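Local coordinates for putative outer membrane protein (LpxR) (Salmonella typhimurium, PDB 3FID), which is an outer-membrane lipid A deacylase that modifies lipopolysaccharide, probably by removing acyl chains from its lipid A anchor, at residues Ala48-Phe53 with Leu202-Leu207; Asn90-Ala93 with Leu97-Arg100; Gly163-Val168 with Ser195-Gly200; Ser169-Gly172 with Gln177-Gly180; Gly258-Tyr263 with Ala267-Leu272. All blocks are in the same frame, centred on the assembly; numbering follows the deposited sequence.

Interaction 1 (Ala48-Phe53 with Leu202-Leu207)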
# COMPACT_ATOMS: atom_id res chain seq x y z
N ALA A 48 -12.00 -2.13 -21.51
CA ALA A 48 -12.65 -1.91 -20.21
C ALA A 48 -12.06 -2.71 -19.02
O ALA A 48 -12.30 -2.35 -17.87
CB ALA A 48 -14.13 -2.15 -20.32
N SER A 49 -11.30 -3.77 -19.32
CA SER A 49 -10.99 -4.80 -18.33
C SER A 49 -9.53 -5.26 -18.34
O SER A 49 -8.97 -5.57 -19.40
CB SER A 49 -11.87 -6.02 -18.56
OG SER A 49 -13.23 -5.76 -18.26
N GLN A 50 -8.95 -5.36 -17.14
CA GLN A 50 -7.59 -5.86 -16.96
C GLN A 50 -7.54 -7.06 -16.05
O GLN A 50 -8.37 -7.22 -15.14
CB GLN A 50 -6.68 -4.82 -16.32
CG GLN A 50 -6.44 -3.58 -17.09
CD GLN A 50 -5.40 -2.70 -16.41
OE1 GLN A 50 -5.45 -2.46 -15.19
NE2 GLN A 50 -4.46 -2.22 -17.20
N LEU A 51 -6.54 -7.90 -16.31
CA LEU A 51 -6.11 -8.93 -15.40
C LEU A 51 -4.68 -8.62 -14.99
O LEU A 51 -3.81 -8.46 -15.85
CB LEU A 51 -6.14 -10.30 -16.10
CG LEU A 51 -5.83 -11.52 -15.25
CD1 LEU A 51 -6.80 -11.78 -14.06
CD2 LEU A 51 -5.74 -12.74 -16.16
N SER A 52 -4.43 -8.59 -13.67
CA SER A 52 -3.11 -8.24 -13.13
C SER A 52 -2.48 -9.37 -12.32
O SER A 52 -3.18 -10.10 -11.64
CB SER A 52 -3.22 -7.03 -12.22
OG SER A 52 -3.71 -5.94 -12.96
N PHE A 53 -1.15 -9.45 -12.37
CA PHE A 53 -0.38 -10.39 -11.57
C PHE A 53 0.66 -9.56 -10.82
O PHE A 53 1.19 -8.60 -11.38
CB PHE A 53 0.35 -11.39 -12.47
CG PHE A 53 1.46 -12.16 -11.78
CD1 PHE A 53 1.15 -13.20 -10.89
CD2 PHE A 53 2.81 -11.84 -12.00
CE1 PHE A 53 2.19 -13.92 -10.25
CE2 PHE A 53 3.85 -12.54 -11.36
CZ PHE A 53 3.54 -13.58 -10.50
N LEU A 202 -5.76 -2.64 -1.47
CA LEU A 202 -6.33 -2.42 -2.79
C LEU A 202 -5.54 -1.32 -3.55
O LEU A 202 -5.91 -0.94 -4.65
CB LEU A 202 -7.84 -2.06 -2.70
CG LEU A 202 -8.95 -3.12 -2.55
CD1 LEU A 202 -9.10 -4.04 -3.78
CD2 LEU A 202 -8.78 -3.95 -1.25
N SER A 203 -4.43 -0.85 -2.98
CA SER A 203 -3.66 0.18 -3.65
C SER A 203 -3.03 -0.40 -4.93
O SER A 203 -2.69 -1.59 -5.01
CB SER A 203 -2.65 0.82 -2.67
OG SER A 203 -1.48 0.04 -2.52
N ARG A 204 -2.93 0.42 -5.97
CA ARG A 204 -2.57 -0.13 -7.26
C ARG A 204 -1.04 -0.27 -7.41
O ARG A 204 -0.57 -1.03 -8.26
CB ARG A 204 -3.24 0.63 -8.40
CG ARG A 204 -4.79 0.36 -8.48
CD ARG A 204 -5.05 -0.86 -9.38
NE ARG A 204 -4.88 -0.43 -10.76
CZ ARG A 204 -4.63 -1.23 -11.79
NH1 ARG A 204 -4.47 -2.54 -11.62
NH2 ARG A 204 -4.49 -0.69 -12.98
N ARG A 205 -0.30 0.43 -6.55
CA ARG A 205 1.17 0.27 -6.43
C ARG A 205 1.87 0.29 -7.79
O ARG A 205 2.71 -0.57 -8.09
CB ARG A 205 1.50 -1.03 -5.65
CG ARG A 205 0.84 -1.06 -4.26
CD ARG A 205 1.23 -2.30 -3.45
NE ARG A 205 2.63 -2.29 -3.00
CZ ARG A 205 3.11 -3.13 -2.08
NH1 ARG A 205 2.30 -4.02 -1.52
NH2 ARG A 205 4.39 -3.07 -1.68
N GLY A 206 1.54 1.28 -8.60
CA GLY A 206 2.20 1.42 -9.90
C GLY A 206 1.42 0.93 -11.11
O GLY A 206 1.65 1.40 -12.21
N LEU A 207 0.51 -0.02 -10.92
CA LEU A 207 -0.27 -0.48 -12.06
C LEU A 207 -1.19 0.63 -12.56
O LEU A 207 -1.73 1.41 -11.77
CB LEU A 207 -1.04 -1.75 -11.72
CG LEU A 207 -0.13 -2.92 -11.34
CD1 LEU A 207 -0.97 -4.01 -10.69
CD2 LEU A 207 0.67 -3.43 -12.58
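Gln50 and Arg204 meet through Gln50 OE1 and Arg204 NH2, 3.0 Å apart, in a hydrogen bond that is well bent at the proton (137°). The donor lies in the carbonyl plane of the amide, but OE1 is tilted from the guanidinium plane of Arg204, and the amide and guanidinium planes stand 61° apart. Gln50 gets there with an extended chain: CG is anti to the carbonyl carbon (chi1 -64°) and the rest runs straight on, into the barrel. Arg204 does the reverse, folding at chi2 and chi3 so that its guanidinium swings across to the strand while its CB does not point at it. Folded this way, its guanidinium has CB of Leu207, from its own loop, above one face. Ser52 OG sits at the guanidinium edge, 3.7 Å from Arg204 NH1, which is contact and not a bond; that hydroxyl bonds Ser42 OG. Leu207 CD1 packs on the same serine, 4.0 Å from its OG. The main partner of Arg204 is Asp196, whose salt bridge to NH2 probably fixes the guanidinium, while Gln50 NE2 bonds Ile208 O. A type I' turn, Arg204 to Leu207, closed by Leu207 N to Arg204 O (3.0 Å), presents both residues to the strand. This is an inward-folded loop held by polar groups against the inner wall of an outer-membrane beta-barrel.

Interaction 2 (Asn90-Ala93 with Leu97-Arg100)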
# COMPACT_ATOMS: atom_id res chain seq x y z
N ASN A 90 -9.74 -6.15 -12.86
CA ASN A 90 -10.02 -4.70 -12.71
C ASN A 90 -10.87 -4.25 -13.89
O ASN A 90 -10.42 -4.34 -15.02
CB ASN A 90 -8.70 -3.91 -12.70
CG ASN A 90 -8.88 -2.40 -12.48
OD1 ASN A 90 -9.90 -1.94 -11.99
ND2 ASN A 90 -7.87 -1.65 -12.81
N SER A 91 -12.11 -3.79 -13.66
CA SER A 91 -13.01 -3.60 -14.79
C SER A 91 -13.96 -2.41 -14.65
O SER A 91 -14.50 -2.16 -13.58
CB SER A 91 -13.84 -4.87 -14.98
OG SER A 91 -14.75 -4.68 -16.04
N LEU A 92 -14.13 -1.67 -15.74
CA LEU A 92 -15.23 -0.72 -15.84
C LEU A 92 -16.48 -1.50 -16.22
O LEU A 92 -16.61 -1.96 -17.36
CB LEU A 92 -14.92 0.38 -16.86
CG LEU A 92 -13.68 1.24 -16.59
CD1 LEU A 92 -13.61 2.38 -17.58
CD2 LEU A 92 -13.66 1.80 -15.17
N ALA A 93 -17.38 -1.71 -15.27
CA ALA A 93 -18.66 -2.39 -15.54
C ALA A 93 -19.51 -1.53 -16.46
O ALA A 93 -20.19 -2.05 -17.38
CB ALA A 93 -19.39 -2.67 -14.26
N LEU A 97 -19.31 2.96 -13.11
CA LEU A 97 -18.91 1.97 -12.11
C LEU A 97 -17.58 1.31 -12.48
O LEU A 97 -17.42 0.83 -13.60
CB LEU A 97 -19.96 0.88 -11.95
CG LEU A 97 -19.84 0.11 -10.63
CD1 LEU A 97 -20.80 0.69 -9.60
CD2 LEU A 97 -20.03 -1.38 -10.78
N ARG A 98 -16.64 1.29 -11.53
CA ARG A 98 -15.46 0.43 -11.61
C ARG A 98 -15.51 -0.62 -10.49
O ARG A 98 -15.89 -0.31 -9.37
CB ARG A 98 -14.16 1.24 -11.54
CG ARG A 98 -12.88 0.38 -11.43
CD ARG A 98 -11.63 1.22 -11.21
NE ARG A 98 -11.27 2.04 -12.37
CZ ARG A 98 -10.66 1.60 -13.47
NH1 ARG A 98 -10.36 2.45 -14.44
NH2 ARG A 98 -10.39 0.30 -13.63
N TYR A 99 -15.16 -1.87 -10.80
CA TYR A 99 -14.96 -2.86 -9.74
C TYR A 99 -13.67 -3.68 -9.91
O TYR A 99 -13.11 -3.79 -11.01
CB TYR A 99 -16.18 -3.77 -9.57
CG TYR A 99 -16.35 -4.76 -10.70
CD1 TYR A 99 -15.87 -6.06 -10.58
CD2 TYR A 99 -16.98 -4.38 -11.89
CE1 TYR A 99 -16.00 -6.98 -11.64
CE2 TYR A 99 -17.11 -5.27 -12.96
CZ TYR A 99 -16.62 -6.57 -12.82
OH TYR A 99 -16.75 -7.47 -13.84
N ARG A 100 -13.22 -4.25 -8.79
CA ARG A 100 -12.01 -5.06 -8.75
C ARG A 100 -12.24 -6.25 -7.87
O ARG A 100 -12.93 -6.15 -6.86
CB ARG A 100 -10.84 -4.26 -8.20
CG ARG A 100 -10.31 -3.25 -9.14
CD ARG A 100 -8.85 -3.06 -8.90
NE ARG A 100 -8.64 -1.91 -8.08
CZ ARG A 100 -7.69 -1.82 -7.16
NH1 ARG A 100 -6.85 -2.83 -6.91
NH2 ARG A 100 -7.62 -0.72 -6.47
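A beta hairpin of the barrel wall, strands 80-94 and 97-108, is joined here close to its turn, where Ser91 and Tyr99 form the hydrogen-bonded antiparallel pair. Ser91 N to Tyr99 O measures 2.8 Å and the return bond, Tyr99 N to Ser91 O, 2.9 Å. Nearer the turn, Ala93 N to Leu97 O is bent and weak, as the chain turns a corner at Ala93. On the Ser91 face, the Tyr99 ring leans back across the neighbouring strand: CG lies between the backbone N and the carbonyl carbon (chi1 72°), which lays one ring face under Ser91 CB, a CH-pi contact of 4.2 Å to the centroid. Ala93 CB comes to the edge of the same ring, 3.7 Å from Tyr99 CE2, and also touches Leu97 CD2. Tyr99 OH is bonded to Trp89 NE1, which should help to hold the ring.

The face of Asn90, Leu92 and Arg98 is mostly polar and largely buried. Arg98 runs out extended and bends at chi3 (-68°), bringing NH2 to 2.8 Å from Asn90 OD1. The donor stands above the amide's carbonyl plane, not on a lone pair. Leu92 CD2 lies over the centre of the Arg98 guanidinium, 3.4 Å from NH1, so an apolar methyl covers one face while the edges make bonds: NE to Ser195 OG and NH2 also to His209 ND1. Arg100 passes its CG 3.2 Å from the same Asn90 OD1 and spends its guanidinium on Glu88 and the carbonyls of Leu202 and Asn197. A largely polar inner face, with Leu97 against detergent on the outside, fits an antiparallel hairpin of a transmembrane beta-barrel.

Interaction 3 (Gly163-Val168 with Ser195-Gly200). With CXE (pentaethylene glycol monodecyl ether), chain M.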
# COMPACT_ATOMS: atom_id res chain seq x y z
N GLY A 163 -12.83 14.20 -11.48
CA GLY A 163 -13.77 13.21 -10.99
C GLY A 163 -13.80 13.05 -9.48
O GLY A 163 -12.89 13.50 -8.78
N PHE A 164 -14.86 12.42 -8.99
CA PHE A 164 -15.10 12.15 -7.56
C PHE A 164 -15.39 10.67 -7.49
O PHE A 164 -16.26 10.17 -8.20
CB PHE A 164 -16.31 12.97 -7.07
CG PHE A 164 -16.80 12.59 -5.69
CD1 PHE A 164 -15.99 12.73 -4.56
CD2 PHE A 164 -18.13 12.12 -5.51
CE1 PHE A 164 -16.45 12.39 -3.28
CE2 PHE A 164 -18.61 11.79 -4.25
CZ PHE A 164 -17.76 11.92 -3.13
N TYR A 165 -14.66 9.94 -6.65
CA TYR A 165 -14.77 8.48 -6.73
C TYR A 165 -15.05 7.88 -5.36
O TYR A 165 -14.12 7.43 -4.70
CB TYR A 165 -13.49 7.88 -7.36
CG TYR A 165 -13.11 8.56 -8.67
CD1 TYR A 165 -12.16 9.57 -8.71
CD2 TYR A 165 -13.75 8.19 -9.85
CE1 TYR A 165 -11.85 10.20 -9.92
CE2 TYR A 165 -13.44 8.81 -11.04
CZ TYR A 165 -12.49 9.82 -11.06
OH TYR A 165 -12.22 10.42 -12.25
N PRO A 166 -16.33 7.88 -4.93
CA PRO A 166 -16.66 7.21 -3.69
C PRO A 166 -16.61 5.70 -3.92
O PRO A 166 -16.95 5.21 -5.03
CB PRO A 166 -18.07 7.72 -3.36
CG PRO A 166 -18.68 8.00 -4.67
CD PRO A 166 -17.53 8.49 -5.56
N GLU A 167 -16.14 4.98 -2.90
CA GLU A 167 -15.79 3.58 -3.04
C GLU A 167 -16.01 2.81 -1.73
O GLU A 167 -15.98 3.39 -0.62
CB GLU A 167 -14.34 3.41 -3.57
CG GLU A 167 -13.21 3.97 -2.64
CD GLU A 167 -12.78 2.98 -1.57
OE1 GLU A 167 -12.97 1.76 -1.72
OE2 GLU A 167 -12.20 3.48 -0.52
N VAL A 168 -16.29 1.52 -1.88
CA VAL A 168 -16.30 0.54 -0.78
C VAL A 168 -15.31 -0.58 -1.11
O VAL A 168 -15.25 -1.05 -2.26
CB VAL A 168 -17.72 -0.07 -0.56
CG1 VAL A 168 -17.71 -1.09 0.60
CG2 VAL A 168 -18.71 1.04 -0.27
N SER A 195 -10.14 7.20 -12.64
CA SER A 195 -10.97 6.38 -11.71
C SER A 195 -10.23 5.17 -11.15
O SER A 195 -10.77 4.45 -10.32
CB SER A 195 -12.29 5.92 -12.36
OG SER A 195 -12.05 4.89 -13.30
N ASP A 196 -8.98 4.96 -11.58
CA ASP A 196 -8.25 3.74 -11.23
C ASP A 196 -7.54 4.02 -9.90
O ASP A 196 -6.36 4.38 -9.89
CB ASP A 196 -7.23 3.40 -12.35
CG ASP A 196 -6.64 2.01 -12.20
OD1 ASP A 196 -7.28 1.14 -11.57
OD2 ASP A 196 -5.53 1.79 -12.75
N ASN A 197 -8.27 3.91 -8.79
CA ASN A 197 -7.72 4.31 -7.49
C ASN A 197 -7.75 3.13 -6.49
O ASN A 197 -8.20 2.03 -6.82
CB ASN A 197 -8.49 5.51 -6.91
CG ASN A 197 -8.51 6.70 -7.84
OD1 ASN A 197 -7.47 7.29 -8.15
ND2 ASN A 197 -9.70 7.04 -8.31
N GLY A 198 -7.30 3.37 -5.26
CA GLY A 198 -7.33 2.34 -4.23
C GLY A 198 -6.46 2.69 -3.03
O GLY A 198 -5.52 3.52 -3.14
N PHE A 199 -6.77 2.04 -1.91
CA PHE A 199 -6.11 2.24 -0.63
C PHE A 199 -5.69 0.89 -0.04
O PHE A 199 -6.26 -0.16 -0.38
CB PHE A 199 -7.08 2.86 0.37
CG PHE A 199 -7.64 4.20 -0.08
CD1 PHE A 199 -7.01 5.39 0.30
CD2 PHE A 199 -8.79 4.26 -0.88
CE1 PHE A 199 -7.52 6.63 -0.10
CE2 PHE A 199 -9.34 5.49 -1.26
CZ PHE A 199 -8.70 6.68 -0.89
N GLY A 200 -4.72 0.93 0.86
CA GLY A 200 -4.38 -0.25 1.66
C GLY A 200 -4.03 -1.41 0.76
O GLY A 200 -3.20 -1.27 -0.16
C1 CXE M . -25.66 -3.10 -11.16
C2 CXE M . -25.49 -3.03 -9.66
C3 CXE M . -25.09 -1.62 -9.20
C4 CXE M . -24.08 -1.65 -8.06
C5 CXE M . -24.07 -0.35 -7.26
C6 CXE M . -22.78 -0.23 -6.45
C7 CXE M . -22.53 1.18 -5.90
C8 CXE M . -21.47 1.12 -4.79
C9 CXE M . -20.79 2.46 -4.51
C10 CXE M . -20.68 2.71 -3.00
O11 CXE M . -19.93 3.89 -2.75
C12 CXE M . -20.41 4.63 -1.61
C13 CXE M . -19.34 4.78 -0.52
O14 CXE M . -19.36 6.08 0.07
C15 CXE M . -18.28 6.32 0.98
C16 CXE M . -17.84 7.79 0.98
O17 CXE M . -17.45 8.17 2.31
C18 CXE M . -16.25 8.95 2.40
C19 CXE M . -15.89 9.21 3.87
O20 CXE M . -14.60 8.68 4.20
C21 CXE M . -14.27 8.74 5.59
C22 CXE M . -13.06 9.65 5.74
O23 CXE M . -12.57 9.69 7.07
C24 CXE M . -11.93 10.93 7.36
C25 CXE M . -12.56 11.52 8.61
O26 CXE M . -12.07 12.84 8.81
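The inside of the barrel wall meets the interior loop here: strand 163-168 offers Tyr165 and Glu167 to residues 195-200, which follow helix 191-194. Ser195 lies over one face of the Tyr165 ring, its CA 3.8 Å from the centroid in a CH-pi contact and its CB 3.4 Å from Tyr165 CE2 near the rim. Asn197 crosses that side chain at about a right angle, with ND2 3.6 Å from Tyr165 CD1. The amide is held by other groups, ND2 on Asn194 O and OD1 on Lys218 NZ, and Ser195 OG is tied to Arg98 NE.

As in other outer-membrane beta-barrels, the wall has two different surfaces, and this strand displays both. Pro166 and Val168 face the detergent pentaethylene glycol monodecyl ether: Val168 CG2 is 3.8 Å from its C10, and Glu167 O is 3.6 Å from its C13. Glu167 itself turns inward. Its chain is folded, with CG between the backbone N and carbonyl carbon (chi1 63°) and a second bend at chi2, which sets OE2 obliquely by the Phe199 ring, 3.5 Å from CD2, the carboxylate and ring planes 30° apart. The other oxygen, OE1, accepts a hydrogen bond from Ser169 OG.

Interaction 4 (Ser169-Gly172 with Gln177-Gly180)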
# COMPACT_ATOMS: atom_id res chain seq x y z
N SER A 169 -14.52 -0.99 -0.12
CA SER A 169 -13.56 -2.07 -0.29
C SER A 169 -13.73 -3.12 0.77
O SER A 169 -14.20 -2.83 1.86
CB SER A 169 -12.14 -1.54 -0.22
OG SER A 169 -11.83 -0.81 -1.40
N ALA A 170 -13.30 -4.33 0.46
CA ALA A 170 -13.41 -5.42 1.41
C ALA A 170 -12.24 -6.38 1.23
O ALA A 170 -11.85 -6.73 0.09
CB ALA A 170 -14.75 -6.13 1.23
N VAL A 171 -11.66 -6.80 2.35
CA VAL A 171 -10.60 -7.82 2.38
C VAL A 171 -11.00 -8.86 3.42
O VAL A 171 -11.48 -8.52 4.49
CB VAL A 171 -9.20 -7.20 2.72
CG1 VAL A 171 -8.12 -8.26 2.77
CG2 VAL A 171 -8.82 -6.15 1.66
N GLY A 172 -10.80 -10.13 3.08
CA GLY A 172 -11.02 -11.21 4.05
C GLY A 172 -9.95 -12.28 3.95
O GLY A 172 -9.13 -12.27 3.03
N GLN A 177 -8.42 -8.71 7.43
CA GLN A 177 -9.84 -8.69 7.22
C GLN A 177 -10.35 -7.32 7.64
O GLN A 177 -10.12 -6.89 8.76
CB GLN A 177 -10.53 -9.83 7.97
CG GLN A 177 -12.01 -9.95 7.66
CD GLN A 177 -12.46 -11.39 7.73
OE1 GLN A 177 -12.11 -12.22 6.89
NE2 GLN A 177 -13.20 -11.71 8.78
N TYR A 178 -10.97 -6.63 6.69
CA TYR A 178 -11.55 -5.31 6.93
C TYR A 178 -12.60 -4.93 5.90
O TYR A 178 -12.70 -5.55 4.83
CB TYR A 178 -10.47 -4.23 7.06
CG TYR A 178 -9.70 -3.90 5.79
CD1 TYR A 178 -8.38 -4.34 5.61
CD2 TYR A 178 -10.28 -3.12 4.77
CE1 TYR A 178 -7.65 -3.98 4.43
CE2 TYR A 178 -9.58 -2.79 3.63
CZ TYR A 178 -8.26 -3.22 3.47
OH TYR A 178 -7.56 -2.88 2.31
N LEU A 179 -13.38 -3.91 6.25
CA LEU A 179 -14.35 -3.31 5.34
C LEU A 179 -14.02 -1.82 5.32
O LEU A 179 -13.93 -1.19 6.37
CB LEU A 179 -15.79 -3.51 5.85
CG LEU A 179 -16.87 -2.88 4.95
CD1 LEU A 179 -16.95 -3.56 3.58
CD2 LEU A 179 -18.27 -2.85 5.64
N GLY A 180 -13.78 -1.28 4.13
CA GLY A 180 -13.41 0.12 3.99
C GLY A 180 -14.38 0.94 3.13
O GLY A 180 -15.05 0.41 2.26
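Val171 CG2 rests over one face of the Tyr178 ring, 3.9 Å from its centroid and 3.5 Å from CZ, a CH-pi contact inside an antiparallel beta hairpin, strands 160-173 and 176-188. The ring reaches its cross-strand partner because Tyr178 CG sits between the backbone N and the carbonyl carbon (chi1 68°), turning the ring toward strand 169-172. Beneath this, the backbones of Val171 and Tyr178 exchange two hydrogen bonds, and so do those of Ser169 and Gly180, with Ser169 N to Gly180 O at 2.8 Å. The opposite face is thinner: Leu179 CD1 touches Ala170 CB at 4.1 Å and comes down on Ser169 O at 3.3 Å.

One shell further out, Tyr178 OH bonds Leu201 N and Arg226 makes a cation-pi contact with the ring, so the phenol is fixed at its hydroxyl as well as by Val171. Leu202 of the interior loop packs on Val171, Ser169 and Tyr178. Towards the turn, Gln177 bends at chi2 and accepts a bond from Gly173 N, and the same OE1 lies 3.2 Å from Gly172 CA.

Interaction 5 (Gly258-Tyr263 with Ala267-Leu272). With CXE (pentaethylene glycol monodecyl ether), chain J.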
# COMPACT_ATOMS: atom_id res chain seq x y z
N GLY A 258 -1.14 12.23 -4.37
CA GLY A 258 -0.08 11.91 -5.30
C GLY A 258 -0.30 12.32 -6.73
O GLY A 258 -1.27 13.02 -7.04
N ALA A 259 0.60 11.88 -7.60
CA ALA A 259 0.57 12.26 -9.03
C ALA A 259 1.31 11.23 -9.88
O ALA A 259 2.20 10.50 -9.40
CB ALA A 259 1.21 13.64 -9.24
N THR A 260 0.92 11.20 -11.15
CA THR A 260 1.63 10.49 -12.21
C THR A 260 1.92 11.43 -13.38
O THR A 260 1.05 12.22 -13.77
CB THR A 260 0.80 9.34 -12.72
OG1 THR A 260 0.60 8.41 -11.66
CG2 THR A 260 1.49 8.61 -13.96
N ILE A 261 3.12 11.35 -13.93
CA ILE A 261 3.43 12.04 -15.17
C ILE A 261 4.20 11.07 -16.05
O ILE A 261 5.15 10.41 -15.61
CB ILE A 261 4.17 13.39 -14.95
CG1 ILE A 261 4.17 14.23 -16.26
CG2 ILE A 261 5.58 13.18 -14.40
CD1 ILE A 261 5.15 15.46 -16.28
N GLY A 262 3.76 10.94 -17.29
CA GLY A 262 4.44 10.07 -18.21
C GLY A 262 4.28 10.45 -19.66
O GLY A 262 3.50 11.33 -20.01
N TYR A 263 5.04 9.76 -20.49
CA TYR A 263 4.89 9.86 -21.93
C TYR A 263 5.16 8.49 -22.45
O TYR A 263 6.22 7.94 -22.20
CB TYR A 263 5.85 10.89 -22.56
CG TYR A 263 5.40 11.22 -23.98
CD1 TYR A 263 5.76 10.41 -25.05
CD2 TYR A 263 4.56 12.31 -24.23
CE1 TYR A 263 5.30 10.68 -26.34
CE2 TYR A 263 4.11 12.59 -25.52
CZ TYR A 263 4.49 11.77 -26.57
OH TYR A 263 4.04 12.05 -27.85
N ALA A 267 6.00 6.04 -17.33
CA ALA A 267 5.35 6.97 -16.42
C ALA A 267 5.94 6.83 -15.03
O ALA A 267 6.32 5.73 -14.64
CB ALA A 267 3.86 6.73 -16.38
N PHE A 268 6.00 7.95 -14.33
CA PHE A 268 6.56 8.04 -12.99
C PHE A 268 5.43 8.49 -12.07
O PHE A 268 4.63 9.35 -12.45
CB PHE A 268 7.72 9.03 -12.96
CG PHE A 268 8.85 8.63 -13.87
CD1 PHE A 268 8.97 9.21 -15.13
CD2 PHE A 268 9.76 7.65 -13.49
CE1 PHE A 268 10.01 8.83 -16.00
CE2 PHE A 268 10.80 7.26 -14.35
CZ PHE A 268 10.92 7.84 -15.60
N SER A 269 5.35 7.87 -10.90
CA SER A 269 4.33 8.20 -9.90
C SER A 269 4.94 8.39 -8.52
O SER A 269 5.89 7.72 -8.17
CB SER A 269 3.31 7.08 -9.81
OG SER A 269 2.63 6.91 -11.03
N LEU A 270 4.34 9.29 -7.73
CA LEU A 270 4.69 9.45 -6.33
C LEU A 270 3.39 9.55 -5.53
O LEU A 270 2.47 10.24 -5.95
CB LEU A 270 5.58 10.71 -6.16
CG LEU A 270 6.15 11.32 -4.88
CD1 LEU A 270 5.32 12.46 -4.37
CD2 LEU A 270 6.46 10.31 -3.79
N SER A 271 3.30 8.82 -4.42
CA SER A 271 2.15 8.92 -3.53
C SER A 271 2.66 9.20 -2.10
O SER A 271 3.60 8.55 -1.64
CB SER A 271 1.31 7.62 -3.59
OG SER A 271 0.08 7.79 -2.86
N LEU A 272 2.09 10.23 -1.48
CA LEU A 272 2.40 10.63 -0.10
C LEU A 272 1.29 10.13 0.79
O LEU A 272 0.13 10.58 0.67
CB LEU A 272 2.46 12.16 -0.02
CG LEU A 272 3.43 12.90 -0.99
CD1 LEU A 272 3.36 14.45 -0.78
CD2 LEU A 272 4.83 12.47 -0.85
C1 CXE J . 0.55 15.73 -5.27
C2 CXE J . 2.02 15.37 -5.25
C3 CXE J . 2.83 16.60 -4.90
C4 CXE J . 4.29 16.25 -4.66
C5 CXE J . 5.11 17.50 -4.42
C6 CXE J . 6.54 17.13 -4.08
C7 CXE J . 7.51 18.30 -4.27
C8 CXE J . 8.93 17.76 -4.38
C9 CXE J . 9.95 18.76 -3.86
C10 CXE J . 11.35 18.21 -4.04
O11 CXE J . 12.25 19.31 -4.05
C12 CXE J . 13.61 18.93 -4.28
C13 CXE J . 14.48 20.12 -3.94
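Two hydroxyls face each other directly across neighbouring strands: Thr260 OG1 and Ser269 OG are 2.6 Å apart, a short hydrogen bond in which either could be the donor. They belong to a non-hydrogen-bonded antiparallel pair, where the backbones come close, 4.2 Å between the CA atoms of Thr260 and Ser269. Both hydroxyls take the same stance, anti to their own carbonyl carbon (chi1 -63° in Thr260, -62° in Ser269), and this brings the two oxygens together on the inner face. The methyl of Thr260 goes the other way along the strand, its CG2 3.9 Å from Ala267 CB.

Glycines lie on either side of this pair, and at Gly262 the strands come closest, CA 3.7 Å from Ala267 CA. At the other glycine, Gly258 CA is 3.1 Å from Leu270 O. Between them, Ile261 with Phe268 and Ala259 with Leu270 are the hydrogen-bonded pairs, each joined by two backbone bonds, such as Ile261 N to Phe268 O at 2.9 Å.

The outer face is apolar: Ile261 and Phe268 stand on the surface, and Leu270 meets the alkyl chain of a bound pentaethylene glycol monodecyl ether, CD1 to C4 at 3.9 Å. Gly258 O lies near C1 of the same detergent. On the inner side, Ser269 touches Asp291 and Ala267 touches Phe295, both of the next strand, 285-295. Small and hydroxyl residues within, apolar ones against detergent, make this a membrane-spanning hairpin of an outer-membrane beta-barrel.

From the N terminus, interaction 1 opens first at 48-53 and closes only at 202-207, a long loop that contains three of the others. Interaction 2 closes the hairpin of strands 80-94 and 97-108 inside it. Interaction 3 follows in series, opening at 163-168 and closing at 195-200, and the hairpin of interaction 4 nests within that. Interaction 5 comes after interaction 1 has closed and joins another hairpin further round the barrel. None cross. The hairpin contacts build the wall; interactions 1 and 3 bind the interior loop to it. Within that loop, 195-200 and 202-207 are joined by a salt bridge; both parts meet the interaction 2 hairpin, and 202-207 also packs on that of interaction 4.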